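Local coordinates for uncharacterized protein (Thermus thermophilus HB8, PDB 6SCE) that cuts DNA as a type III CRISPR defence nuclease that is switched on by cyclic oligoadenylate, probably bound through its CARF domains, at residues 81-86 and 105-110; 4-9 and 19-24; 71-76 and 97-102. All coordinates share one frame; numbering follows the deposited sequence.

Contact 1 of 3, residues 81-86 and 105-110. With nucleotides of chain B.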
loop_
_atom_site.group_PDB
_atom_site.type_symbol
_atom_site.label_atom_id
_atom_site.label_comp_id
_atom_site.label_asym_id
_atom_site.label_seq_id
_atom_site.Cartn_x
_atom_site.Cartn_y
_atom_site.Cartn_z
ATOM N N VAL A 81 -16.184 -28.785 6.618
ATOM C CA VAL A 81 -15.187 -27.946 5.953
ATOM C C VAL A 81 -14.790 -26.832 6.908
ATOM O O VAL A 81 -15.605 -26.353 7.708
ATOM C CB VAL A 81 -15.636 -27.401 4.575
ATOM C CG1 VAL A 81 -15.851 -28.522 3.562
ATOM C CG2 VAL A 81 -16.867 -26.526 4.674
ATOM N N TRP A 82 -13.523 -26.437 6.812
ATOM C CA TRP A 82 -12.993 -25.296 7.533
ATOM C C TRP A 82 -12.612 -24.284 6.478
ATOM O O TRP A 82 -11.827 -24.594 5.591
ATOM C CB TRP A 82 -11.768 -25.672 8.357
ATOM C CG TRP A 82 -12.118 -26.573 9.493
ATOM C CD1 TRP A 82 -12.567 -27.854 9.410
ATOM C CD2 TRP A 82 -12.006 -26.271 10.870
ATOM N NE1 TRP A 82 -12.756 -28.361 10.672
ATOM C CE2 TRP A 82 -12.438 -27.397 11.580
ATOM C CE3 TRP A 82 -11.582 -25.146 11.583
ATOM C CZ2 TRP A 82 -12.448 -27.439 12.964
ATOM C CZ3 TRP A 82 -11.607 -25.190 12.948
ATOM C CH2 TRP A 82 -12.023 -26.335 13.627
ATOM N N VAL A 83 -13.186 -23.096 6.569
ATOM C CA VAL A 83 -13.021 -22.116 5.505
ATOM C C VAL A 83 -12.257 -20.897 6.013
ATOM O O VAL A 83 -12.759 -20.185 6.867
ATOM C CB VAL A 83 -14.389 -21.664 4.963
ATOM C CG1 VAL A 83 -14.234 -20.797 3.743
ATOM C CG2 VAL A 83 -15.239 -22.870 4.623
ATOM N N ASN A 84 -11.057 -20.662 5.452
ATOM C CA ASN A 84 -10.212 -19.532 5.847
ATOM C C ASN A 84 -10.425 -18.397 4.863
ATOM O O ASN A 84 -10.125 -18.556 3.706
ATOM C CB ASN A 84 -8.744 -19.989 5.894
ATOM C CG ASN A 84 -7.770 -18.902 6.363
ATOM O OD1 ASN A 84 -8.149 -17.762 6.610
ATOM N ND2 ASN A 84 -6.472 -19.265 6.434
ATOM N N LEU A 85 -10.924 -17.247 5.340
ATOM C CA LEU A 85 -11.229 -16.086 4.475
ATOM C C LEU A 85 -10.206 -14.958 4.485
ATOM O O LEU A 85 -10.435 -13.896 3.892
ATOM C CB LEU A 85 -12.575 -15.492 4.863
ATOM C CG LEU A 85 -13.753 -16.467 4.865
ATOM C CD1 LEU A 85 -15.034 -15.733 5.204
ATOM C CD2 LEU A 85 -13.840 -17.216 3.572
ATOM N N THR A 86 -9.062 -15.185 5.119
ATOM C CA THR A 86 -8.028 -14.147 5.217
ATOM C C THR A 86 -7.365 -13.817 3.887
ATOM O O THR A 86 -7.030 -12.672 3.614
ATOM C CB THR A 86 -7.007 -14.561 6.299
ATOM O OG1 THR A 86 -7.626 -14.410 7.586
ATOM C CG2 THR A 86 -5.754 -13.667 6.292
ATOM N N ALA A 105 -19.960 -26.350 8.105
ATOM C CA ALA A 105 -18.873 -25.385 7.799
ATOM C C ALA A 105 -18.450 -24.617 9.012
ATOM O O ALA A 105 -19.270 -24.230 9.825
ATOM C CB ALA A 105 -19.303 -24.419 6.715
ATOM N N ARG A 106 -17.143 -24.440 9.178
ATOM C CA ARG A 106 -16.612 -23.543 10.192
ATOM C C ARG A 106 -15.870 -22.480 9.377
ATOM O O ARG A 106 -15.061 -22.822 8.535
ATOM C CB ARG A 106 -15.668 -24.247 11.149
ATOM C CG ARG A 106 -16.377 -25.189 12.146
ATOM C CD ARG A 106 -15.425 -25.877 13.115
ATOM N NE ARG A 106 -16.112 -26.821 14.017
ATOM C CZ ARG A 106 -16.495 -28.064 13.690
ATOM N NH1 ARG A 106 -16.269 -28.580 12.478
ATOM N NH2 ARG A 106 -17.128 -28.816 14.590
ATOM N N VAL A 107 -16.150 -21.212 9.635
ATOM C CA VAL A 107 -15.568 -20.125 8.849
ATOM C C VAL A 107 -14.741 -19.263 9.780
ATOM O O VAL A 107 -15.179 -18.909 10.869
ATOM C CB VAL A 107 -16.665 -19.278 8.188
ATOM C CG1 VAL A 107 -16.055 -18.175 7.322
ATOM C CG2 VAL A 107 -17.568 -20.169 7.346
ATOM N N PHE A 108 -13.524 -18.922 9.347
ATOM C CA PHE A 108 -12.640 -18.164 10.198
ATOM C C PHE A 108 -11.656 -17.306 9.396
ATOM O O PHE A 108 -11.576 -17.417 8.183
ATOM C CB PHE A 108 -11.901 -19.109 11.150
ATOM C CG PHE A 108 -10.829 -19.949 10.509
ATOM C CD1 PHE A 108 -11.147 -21.062 9.757
ATOM C CD2 PHE A 108 -9.494 -19.675 10.748
ATOM C CE1 PHE A 108 -10.168 -21.846 9.183
ATOM C CE2 PHE A 108 -8.496 -20.463 10.194
ATOM C CZ PHE A 108 -8.839 -21.568 9.425
ATOM N N LEU A 109 -10.970 -16.441 10.115
ATOM C CA LEU A 109 -9.895 -15.570 9.596
ATOM C C LEU A 109 -8.710 -15.774 10.510
ATOM O O LEU A 109 -8.890 -16.161 11.670
ATOM C CB LEU A 109 -10.277 -14.095 9.799
ATOM C CG LEU A 109 -11.596 -13.577 9.326
ATOM C CD1 LEU A 109 -11.767 -12.123 9.668
ATOM C CD2 LEU A 109 -11.603 -13.799 7.812
ATOM N N VAL A 110 -7.519 -15.443 10.031
ATOM C CA VAL A 110 -6.337 -15.336 10.889
ATOM C C VAL A 110 -5.851 -13.896 10.790
ATOM O O VAL A 110 -5.682 -13.343 9.698
ATOM C CB VAL A 110 -5.243 -16.360 10.542
ATOM C CG1 VAL A 110 -5.760 -17.754 10.817
ATOM C CG2 VAL A 110 -4.781 -16.286 9.078
ATOM P P A B 2 -2.713 -12.078 0.716
ATOM O OP1 A B 2 -1.285 -11.926 0.297
ATOM O OP2 A B 2 -3.402 -13.417 0.731
ATOM O "O5'" A B 2 -2.831 -11.465 2.194
ATOM C "C5'" A B 2 -4.050 -11.698 2.938
ATOM C "C4'" A B 2 -3.920 -11.085 4.309
ATOM O "O4'" A B 2 -2.899 -11.811 5.046
ATOM C "C3'" A B 2 -3.520 -9.615 4.349
ATOM O "O3'" A B 2 -4.252 -8.906 5.347
ATOM C "C2'" A B 2 -2.047 -9.668 4.746
ATOM O "O2'" A B 2 -1.641 -8.521 5.461
ATOM C "C1'" A B 2 -2.027 -10.893 5.649
ATOM N N9 A B 2 -0.722 -11.496 5.836
ATOM C C8 A B 2 0.389 -11.361 5.034
ATOM N N7 A B 2 1.433 -11.985 5.517
ATOM C C5 A B 2 0.997 -12.544 6.709
ATOM C C6 A B 2 1.646 -13.315 7.693
ATOM N N6 A B 2 2.945 -13.604 7.669
ATOM N N1 A B 2 0.896 -13.746 8.735
ATOM C C2 A B 2 -0.386 -13.361 8.799
ATOM N N3 A B 2 -1.100 -12.628 7.943
ATOM C C4 A B 2 -0.334 -12.242 6.913
#
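One face of the Trp82 indole carries the aliphatic part of Arg106: CD sits 3.5 Å from the centroid of the six-membered ring in a CH-pi contact, while CE1 of Phe108 comes to the indole's edge. Arg106 runs extended from CG to NE beside the tryptophan, both side chains pointing the same way, and its guanidinium ends 18° from the ring plane. A long, weak ion pair with Glu80 lies beyond. A long flexible arginine suits this place because its methylenes cover the indole while its charge reaches outward. The Phe108 ring is covered on one face by Asn84, whose amide stacks on it 21° from parallel; CB makes the off-centre CH-pi contact. Phe108 takes the crowded position between backbone N and carbonyl carbon (chi1 73°), which swings its ring over strand 81-84, and Phe123 also meets it.

Strands 81-84 and 105-111 are adjacent parallel strands of a beta-alpha-beta unit, joined by helix 90-100, in the Rossmann-like sheet expected of a CARF domain. Their backbone bonds are nearly straight along the C=O axes, as in Val83 N to Arg106 O at 2.7 Å. On the face turned to the helix, beta-branched Val81, Val83 and Val107 and small Ala105 pack closely, and Leu85 CD1 presses tightly on Val107 CG1 at 3.4 Å.

At the strand end, Asn84 OD1 closes an Asx turn by accepting from Thr86 N at 3.1 Å, with the donor above the carbonyl plane; its ND2 is held by Tyr6. Thr86 then replaces a backbone acceptor with its hydroxyl: OG1 receives Val110 N at 2.7 Å. Thr86 O lies 3.2 Å from C5' of A2 of chain B, consistent with a CARF cyclic oligoadenylate site at these strand ends.

Contact 2 of 3, residues 4-9 and 19-24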
loop_
_atom_site.group_PDB
_atom_site.type_symbol
_atom_site.label_atom_id
_atom_site.label_comp_id
_atom_site.label_asym_id
_atom_site.label_seq_id
_atom_site.Cartn_x
_atom_site.Cartn_y
_atom_site.Cartn_z
ATOM N N PRO A 4 -11.741 -33.669 8.051
ATOM C CA PRO A 4 -12.226 -32.373 7.529
ATOM C C PRO A 4 -11.485 -31.906 6.271
ATOM O O PRO A 4 -10.364 -32.370 5.985
ATOM C CB PRO A 4 -11.967 -31.437 8.699
ATOM C CG PRO A 4 -10.714 -31.994 9.281
ATOM C CD PRO A 4 -10.935 -33.483 9.259
ATOM N N VAL A 5 -12.110 -30.989 5.522
ATOM C CA VAL A 5 -11.510 -30.437 4.325
ATOM C C VAL A 5 -11.224 -28.952 4.613
ATOM O O VAL A 5 -12.018 -28.264 5.245
ATOM C CB VAL A 5 -12.398 -30.620 3.081
ATOM C CG1 VAL A 5 -11.901 -29.813 1.904
ATOM C CG2 VAL A 5 -12.477 -32.105 2.692
ATOM N N TYR A 6 -10.055 -28.514 4.186
ATOM C CA TYR A 6 -9.640 -27.128 4.325
ATOM C C TYR A 6 -9.935 -26.425 3.050
ATOM O O TYR A 6 -9.383 -26.771 2.021
ATOM C CB TYR A 6 -8.139 -27.067 4.623
ATOM C CG TYR A 6 -7.560 -25.702 4.914
ATOM C CD1 TYR A 6 -8.193 -24.806 5.756
ATOM C CD2 TYR A 6 -6.344 -25.341 4.380
ATOM C CE1 TYR A 6 -7.625 -23.565 6.047
ATOM C CE2 TYR A 6 -5.770 -24.110 4.667
ATOM C CZ TYR A 6 -6.412 -23.231 5.481
ATOM O OH TYR A 6 -5.787 -22.030 5.775
ATOM N N LEU A 7 -10.781 -25.399 3.127
ATOM C CA LEU A 7 -11.081 -24.496 2.000
ATOM C C LEU A 7 -10.466 -23.121 2.278
ATOM O O LEU A 7 -10.735 -22.532 3.312
ATOM C CB LEU A 7 -12.596 -24.307 1.870
ATOM C CG LEU A 7 -13.406 -25.614 1.637
ATOM C CD1 LEU A 7 -14.852 -25.281 1.365
ATOM C CD2 LEU A 7 -12.846 -26.457 0.528
ATOM N N CYS A 8 -9.678 -22.603 1.353
ATOM C CA CYS A 8 -8.818 -21.451 1.680
ATOM C C CYS A 8 -8.612 -20.509 0.508
ATOM O O CYS A 8 -8.050 -20.878 -0.519
ATOM C CB CYS A 8 -7.486 -22.010 2.156
ATOM S SG CYS A 8 -6.304 -20.820 2.844
ATOM N N LEU A 9 -9.003 -19.260 0.684
ATOM C CA LEU A 9 -8.635 -18.221 -0.254
ATOM C C LEU A 9 -7.117 -18.064 -0.199
ATOM O O LEU A 9 -6.515 -18.046 0.875
ATOM C CB LEU A 9 -9.323 -16.905 0.108
ATOM C CG LEU A 9 -10.842 -16.851 0.194
ATOM C CD1 LEU A 9 -11.267 -15.424 0.517
ATOM C CD2 LEU A 9 -11.438 -17.328 -1.120
ATOM N N LEU A 19 -0.852 -20.826 8.236
ATOM C CA LEU A 19 -1.315 -20.677 9.583
ATOM C C LEU A 19 -2.718 -21.259 9.785
ATOM O O LEU A 19 -2.967 -21.965 10.788
ATOM C CB LEU A 19 -1.263 -19.201 9.997
ATOM C CG LEU A 19 -1.735 -18.864 11.394
ATOM C CD1 LEU A 19 -0.922 -19.611 12.447
ATOM C CD2 LEU A 19 -1.656 -17.353 11.617
ATOM N N GLY A 20 -3.643 -21.000 8.840
ATOM C CA GLY A 20 -4.999 -21.521 8.952
ATOM C C GLY A 20 -5.027 -23.039 8.917
ATOM O O GLY A 20 -5.779 -23.658 9.684
ATOM N N LEU A 21 -4.162 -23.644 8.105
ATOM C CA LEU A 21 -4.020 -25.100 8.081
ATOM C C LEU A 21 -3.551 -25.633 9.452
ATOM O O LEU A 21 -4.119 -26.604 9.964
ATOM C CB LEU A 21 -3.091 -25.556 6.966
ATOM C CG LEU A 21 -2.925 -27.068 6.831
ATOM C CD1 LEU A 21 -4.238 -27.835 6.660
ATOM C CD2 LEU A 21 -1.965 -27.403 5.704
ATOM N N LYS A 22 -2.580 -24.956 10.072
ATOM C CA LYS A 22 -2.091 -25.377 11.404
ATOM C C LYS A 22 -3.227 -25.302 12.412
ATOM O O LYS A 22 -3.339 -26.168 13.273
ATOM C CB LYS A 22 -0.879 -24.541 11.852
ATOM C CG LYS A 22 0.336 -24.737 10.962
ATOM C CD LYS A 22 1.523 -23.921 11.471
ATOM C CE LYS A 22 2.197 -24.572 12.677
ATOM N NZ LYS A 22 3.124 -23.620 13.357
ATOM N N VAL A 23 -4.080 -24.285 12.301
ATOM C CA VAL A 23 -5.223 -24.145 13.188
ATOM C C VAL A 23 -6.184 -25.328 13.028
ATOM O O VAL A 23 -6.599 -25.962 14.032
ATOM C CB VAL A 23 -5.972 -22.830 12.925
ATOM C CG1 VAL A 23 -7.307 -22.763 13.660
ATOM C CG2 VAL A 23 -5.106 -21.635 13.250
ATOM N N VAL A 24 -6.514 -25.654 11.786
ATOM C CA VAL A 24 -7.423 -26.769 11.518
ATOM C C VAL A 24 -6.839 -28.092 12.041
ATOM O O VAL A 24 -7.524 -28.879 12.724
ATOM C CB VAL A 24 -7.711 -26.894 10.016
ATOM C CG1 VAL A 24 -8.619 -28.093 9.751
ATOM C CG2 VAL A 24 -8.407 -25.634 9.522
#
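Tyr6 reaches from the strand to the helix and carries most of the contact. One face of its ring lies against the backbone of the helix, with Leu21 CA 3.9 Å above the plane and offset toward the rim; Cys8 CB covers the opposite face. At one side of the ring CE2 meets Leu21 CB at 3.8 Å, and at the other CD1 meets Val24 CG2 at 3.9 Å. The phenol end arrives over Gly20, where OH stands 3.3 Å from the glycine CA. A side chain there would collide with the hydroxyl, so the missing CB is what lets so large a residue approach the helix. The buried phenol oxygen is hydrogen-bonded to the carbonyl O of Ala17, earlier in the same helix, and is shared with Asn84. A tyrosine suits this site because its ring fills the apolar gap between sheet and helix while its hydroxyl joins the two. Pro4 CG adds a looser apolar touch on Val24 CG1 at 4.5 Å.

CG of Tyr6 is anti to its backbone N (chi1 -175°), which carries the ring out to the helix; Val24 CG2, anti to its own carbonyl carbon, is the branch turned to that ring. Strand 5-10 and helix 15-28 are the first two elements of a beta-alpha-beta unit completed by strand 33-38, and their short segments run nearly antiparallel, at 157°, as a strand and its connecting helix do in a Rossmann-like CARF domain. The axes stand 9.7 Å apart.

In the next shell, Trp82 of the neighbouring strand and Phe108 of the strand beyond it pack on Val24, and Ala34 of strand 33-38 touches Tyr6.

Contact 3 of 3, residues 71-76 and 97-102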
loop_
_atom_site.group_PDB
_atom_site.type_symbol
_atom_site.label_atom_id
_atom_site.label_comp_id
_atom_site.label_asym_id
_atom_site.label_seq_id
_atom_site.Cartn_x
_atom_site.Cartn_y
_atom_site.Cartn_z
ATOM N N LYS A 71 -15.859 -21.429 -8.195
ATOM C CA LYS A 71 -16.079 -22.817 -7.794
ATOM C C LYS A 71 -16.202 -22.974 -6.285
ATOM O O LYS A 71 -16.752 -23.954 -5.803
ATOM C CB LYS A 71 -14.983 -23.732 -8.355
ATOM C CG LYS A 71 -15.111 -23.965 -9.857
ATOM C CD LYS A 71 -16.418 -24.694 -10.172
ATOM N N GLY A 72 -15.715 -21.995 -5.529
ATOM C CA GLY A 72 -15.887 -22.003 -4.096
ATOM C C GLY A 72 -17.282 -21.668 -3.662
ATOM O O GLY A 72 -17.628 -21.858 -2.497
ATOM N N LEU A 73 -18.095 -21.141 -4.588
ATOM C CA LEU A 73 -19.512 -20.881 -4.329
ATOM C C LEU A 73 -20.399 -22.042 -4.811
ATOM O O LEU A 73 -21.266 -21.887 -5.683
ATOM C CB LEU A 73 -19.929 -19.565 -5.001
ATOM C CG LEU A 73 -19.094 -18.360 -4.573
ATOM C CD1 LEU A 73 -19.551 -17.108 -5.319
ATOM C CD2 LEU A 73 -19.164 -18.130 -3.074
ATOM N N GLU A 74 -20.190 -23.207 -4.212
ATOM C CA GLU A 74 -20.956 -24.433 -4.520
ATOM C C GLU A 74 -21.098 -25.225 -3.226
ATOM O O GLU A 74 -20.460 -24.906 -2.224
ATOM C CB GLU A 74 -20.244 -25.262 -5.581
ATOM C CG GLU A 74 -20.088 -24.512 -6.898
ATOM C CD GLU A 74 -19.584 -25.347 -8.061
ATOM O OE1 GLU A 74 -19.133 -26.495 -7.831
ATOM O OE2 GLU A 74 -19.628 -24.832 -9.212
ATOM N N GLU A 75 -21.943 -26.246 -3.236
ATOM C CA GLU A 75 -22.114 -27.068 -2.057
ATOM C C GLU A 75 -20.811 -27.823 -1.732
ATOM O O GLU A 75 -20.041 -28.174 -2.619
ATOM C CB GLU A 75 -23.310 -28.042 -2.202
ATOM C CG GLU A 75 -23.260 -28.993 -3.380
ATOM C CD GLU A 75 -23.912 -28.427 -4.644
ATOM O OE1 GLU A 75 -23.330 -27.499 -5.252
ATOM O OE2 GLU A 75 -25.000 -28.920 -5.025
ATOM N N ALA A 76 -20.569 -28.044 -0.447
ATOM C CA ALA A 76 -19.434 -28.867 -0.026
ATOM C C ALA A 76 -19.688 -30.324 -0.374
ATOM O O ALA A 76 -20.830 -30.763 -0.380
ATOM C CB ALA A 76 -19.213 -28.730 1.475
ATOM N N LEU A 97 -18.159 -15.501 2.762
ATOM C CA LEU A 97 -18.834 -15.513 4.051
ATOM C C LEU A 97 -20.345 -15.666 3.833
ATOM O O LEU A 97 -20.996 -16.421 4.569
ATOM C CB LEU A 97 -18.583 -14.266 4.844
ATOM C CG LEU A 97 -19.307 -14.130 6.182
ATOM C CD1 LEU A 97 -18.932 -15.248 7.142
ATOM C CD2 LEU A 97 -19.002 -12.775 6.774
ATOM N N GLY A 98 -20.890 -14.968 2.834
ATOM C CA GLY A 98 -22.343 -15.107 2.532
ATOM C C GLY A 98 -22.730 -16.562 2.260
ATOM O O GLY A 98 -23.741 -17.038 2.742
ATOM N N HIS A 99 -21.907 -17.254 1.489
ATOM C CA HIS A 99 -22.183 -18.598 1.031
ATOM C C HIS A 99 -21.941 -19.658 2.106
ATOM O O HIS A 99 -22.727 -20.609 2.230
ATOM C CB HIS A 99 -21.319 -18.884 -0.194
ATOM C CG HIS A 99 -21.493 -20.260 -0.773
ATOM N ND1 HIS A 99 -22.490 -20.583 -1.675
ATOM C CD2 HIS A 99 -20.784 -21.398 -0.580
ATOM C CE1 HIS A 99 -22.383 -21.852 -2.012
ATOM N NE2 HIS A 99 -21.360 -22.373 -1.361
ATOM N N TRP A 100 -20.875 -19.489 2.895
ATOM C CA TRP A 100 -20.379 -20.551 3.766
ATOM C C TRP A 100 -20.928 -20.519 5.176
ATOM O O TRP A 100 -20.582 -21.376 5.996
ATOM C CB TRP A 100 -18.822 -20.625 3.731
ATOM C CG TRP A 100 -18.339 -21.256 2.475
ATOM C CD1 TRP A 100 -17.739 -20.649 1.432
ATOM C CD2 TRP A 100 -18.485 -22.616 2.115
ATOM N NE1 TRP A 100 -17.470 -21.549 0.452
ATOM C CE2 TRP A 100 -17.941 -22.772 0.849
ATOM C CE3 TRP A 100 -19.042 -23.727 2.755
ATOM C CZ2 TRP A 100 -17.918 -23.991 0.188
ATOM C CZ3 TRP A 100 -19.022 -24.944 2.087
ATOM C CH2 TRP A 100 -18.474 -25.065 0.838
ATOM N N ARG A 101 -21.805 -19.580 5.466
ATOM C CA ARG A 101 -22.547 -19.629 6.723
ATOM C C ARG A 101 -23.642 -20.675 6.550
ATOM O O ARG A 101 -24.800 -20.362 6.275
ATOM C CB ARG A 101 -23.103 -18.261 7.092
ATOM C CG ARG A 101 -22.016 -17.330 7.627
ATOM C CD ARG A 101 -22.539 -15.954 8.051
ATOM N NE ARG A 101 -23.093 -15.221 6.921
ATOM C CZ ARG A 101 -23.431 -13.937 6.953
ATOM N NH1 ARG A 101 -23.269 -13.230 8.061
ATOM N NH2 ARG A 101 -23.928 -13.354 5.872
ATOM N N ARG A 102 -23.244 -21.929 6.672
ATOM C CA ARG A 102 -24.153 -23.048 6.466
ATOM C C ARG A 102 -23.734 -24.222 7.350
ATOM O O ARG A 102 -22.605 -24.250 7.856
ATOM C CB ARG A 102 -24.114 -23.479 5.008
ATOM C CG ARG A 102 -22.734 -23.902 4.521
ATOM C CD ARG A 102 -22.779 -24.448 3.109
ATOM N NE ARG A 102 -23.354 -23.450 2.227
ATOM C CZ ARG A 102 -23.829 -23.675 1.007
ATOM N NH1 ARG A 102 -23.785 -24.888 0.456
ATOM N NH2 ARG A 102 -24.352 -22.653 0.320
HETATM O O HOH W 1 -22.307 -27.356 1.506
#
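The C-terminal end of helix 90-100, the connecting helix of a beta-alpha-beta unit, meets the loop that leads from strand 64-67 into strand 81-84. His99 makes the stronger of the two hydrogen bonds to the loop. With CG anti to its backbone N (chi1 179°), its imidazole lies against the loop backbone: Leu73 CA sits over the centre of one face, 3.8 Å from the centroid, in a CH-pi contact. In the ring plane NE2 gives a hydrogen bond to Glu74 O at 2.8 Å, although it approaches from above that carbonyl's plane. Histidine suits the place by offering both a flat face and an N-H. The opposite face is covered by Arg102 NH2.

Arg102 is itself bent at chi3 so that NE bonds to His99 O at 2.9 Å, which wraps the guanidinium back over the helix end. Its positive charge against the ring face would probably disfavour protonation of the imidazole. An alanine in place of His99 would remove both the ring under Leu73 and the donor to Glu74 O, and would probably loosen the loop from the helix.

In this Rossmann-like layer Trp100 is long enough to span from Val81 and Val83 of the sheet to the loop, where its one N-H, on NE1, gives a weak hydrogen bond to Gly72 O at 3.0 Å. Small Ala76 fits at the indole's edge, CB 3.8 Å from CH2. A water bridges the two segments, accepting from Ala76 N at 2.7 Å and from Arg102 NH1 at 3.1 Å.

Overall arrangement
All three contacts lie in the N-terminal domain, in its sheet, its helices and the loop before strand 81-84. Contacts 1 and 2 share the middle of the sheet, their centres about 7 Å apart: Trp82 N and O probably pair with Val5 O and Leu7 N, each at 2.8 Å. Contact 3 lies on the other side of the sheet from helix 15-28, its centre about 11 Å from that of contact 1 and 15 Å from that of contact 2; Trp100 CZ2 touches Leu7 CD1 at 3.5 Å. Contact 1 touches A2 of chain B, contact 2 comes within about 5 Å of the nucleic acid by nearest atoms, and contact 3 stays about 13 Å off.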